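Local coordinates for aerotolerance-related membrane protein (Bacteroides fragilis, PDB 4JDU) that binds calcium through its von Willebrand factor type A domain and probably has a part in aerotolerance at the cell membrane, at residues A128-S131 with S132-S135. The protein carries 6 engineered substitutions. Residues are numbered along the deposited sequence; the frame is centred on the assembly and turned at random. Where two conformers were deposited one is given.
Sequences AAKS and SSSS. Engineered in segment 128-131: S131 (natural residue Glu). Engineered in segment 132-135: S132 (natural residue Ala), S133 (natural residue Ala), S134 (natural residue Lys), S135 (natural residue Lys).
S133 N bonds to A129 O at 2.9 Å, nearly straight at the hydrogen, one of four consecutive i to i+4 backbone bonds that join the two halves of the last two turns of the helix. At the C-terminal end the series slackens: S135 N lies 3.3 Å from S131 O and its bond is bent to 144°. The OG of the engineered S133 sits between its own N and carbonyl carbon (chi1 66°), which turns it back toward the preceding turn, 3.3 Å from K130 O; its hydrogen bond leaves the helix for E184 O, at the end of helix 175-184. A water also donates to S133 OG at 2.8 Å and bridges it weakly to K130 NZ. Helix 125-134 is the crossover of a right-handed beta-alpha-beta unit between strands 109-116 and 138-143, in the Rossmann-like vWA fold, and A128 packs against I95 and N96 of helix 91-99. In the conformer given, one of two deposited, engineered S132 instead holds OG anti to its backbone N (chi1 -175°) and bonds I137 O beyond the helix end. Engineered S135, already outside the helix, folds OG back onto S132 O at 2.7 Å, while its N makes a weak bond to that same carbonyl.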
ATOM      1  N   ALA A 128     -13.034   7.029   3.096  1.00 20.39           N
ATOM      2  CA  ALA A 128     -12.308   6.358   4.164  1.00 16.13           C
ATOM      3  C   ALA A 128     -11.128   7.206   4.632  1.00 19.70           C
ATOM      4  O   ALA A 128     -10.860   7.294   5.835  1.00 19.11           O
ATOM      5  CB  ALA A 128     -11.826   4.971   3.714  1.00 16.00           C
ATOM      6  N   ALA A 129     -10.418   7.813   3.687  1.00 17.52           N
ATOM      7  CA  ALA A 129      -9.292   8.675   4.026  1.00 18.41           C
ATOM      8  C   ALA A 129      -9.753   9.880   4.837  1.00 18.12           C
ATOM      9  O   ALA A 129      -9.096  10.255   5.812  1.00 18.31           O
ATOM     10  CB  ALA A 129      -8.543   9.122   2.765  1.00 18.51           C
ATOM     11  N   LYS A 130     -10.869  10.481   4.426  1.00 17.64           N
ATOM     12  CA  LYS A 130     -11.458  11.603   5.150  1.00 20.18           C
ATOM     13  C   LYS A 130     -11.820  11.218   6.584  1.00 19.82           C
ATOM     14  O   LYS A 130     -11.523  11.955   7.525  1.00 22.61           O
ATOM     15  CB  LYS A 130     -12.709  12.100   4.428  1.00 24.88           C
ATOM     16  CG  LYS A 130     -13.307  13.357   5.046  1.00 33.07           C
ATOM     17  CD  LYS A 130     -12.285  14.482   5.021  1.00 40.23           C
ATOM     18  CE  LYS A 130     -12.861  15.794   5.530  1.00 42.56           C
ATOM     19  NZ  LYS A 130     -11.924  16.925   5.280  1.00 48.70           N
ATOM     20  N   SER A 131     -12.453  10.061   6.742  1.00 19.28           N
ATOM     21  CA  SER A 131     -12.858   9.580   8.060  0.67 19.51           C
ATOM     22  C   SER A 131     -11.636   9.400   8.953  1.00 21.82           C
ATOM     23  O   SER A 131     -11.627   9.823  10.116  1.00 22.65           O
ATOM     24  CB  SER A 131     -13.599   8.251   7.934  0.67 19.23           C
ATOM     25  OG  SER A 131     -14.147   7.865   9.182  0.67 20.80           O
ATOM     26  N   SER A 132     -10.608   8.787   8.392  1.00 18.17           N
ATOM     27  CA  SER A 132      -9.363   8.554   9.108  0.65 18.55           C
ATOM     28  C   SER A 132      -8.722   9.866   9.562  1.00 19.86           C
ATOM     29  O   SER A 132      -8.425  10.040  10.739  1.00 19.69           O
ATOM     30  CB  SER A 132      -8.399   7.761   8.222  0.65 18.21           C
ATOM     31  OG  SER A 132      -7.227   7.411   8.932  0.65 18.15           O
ATOM     32  N   SER A 133      -8.505  10.787   8.632  1.00 17.84           N
ATOM     33  CA  SER A 133      -7.807  12.023   8.971  1.00 19.13           C
ATOM     34  C   SER A 133      -8.621  12.891   9.938  1.00 21.30           C
ATOM     35  O   SER A 133      -8.054  13.577  10.791  1.00 24.21           O
ATOM     36  CB  SER A 133      -7.406  12.798   7.704  1.00 21.83           C
ATOM     37  OG  SER A 133      -8.542  13.269   6.999  1.00 22.93           O
ATOM     38  N   SER A 134      -9.945  12.867   9.806  1.00 20.44           N
ATOM     39  CA  SER A 134     -10.820  13.595  10.724  0.58 22.42           C
ATOM     40  C   SER A 134     -10.542  13.161  12.152  1.00 23.30           C
ATOM     41  O   SER A 134     -10.564  13.974  13.080  1.00 25.17           O
ATOM     42  CB  SER A 134     -12.288  13.311  10.405  0.58 23.80           C
ATOM     43  OG  SER A 134     -13.138  14.078  11.242  0.58 29.45           O
ATOM     44  N   SER A 135     -10.275  11.871  12.321  1.00 21.70           N
ATOM     45  CA  SER A 135     -10.010  11.322  13.645  1.00 22.84           C
ATOM     46  C   SER A 135      -8.560  11.506  14.090  1.00 23.49           C
ATOM     47  O   SER A 135      -8.194  11.094  15.196  1.00 26.83           O
ATOM     48  CB  SER A 135     -10.425   9.849  13.725  1.00 23.17           C
ATOM     49  OG  SER A 135      -9.573   9.011  12.965  1.00 27.21           O
TER
HETATM   50  O   HOH W   1     -10.285  15.372   7.618  1.00 33.70           O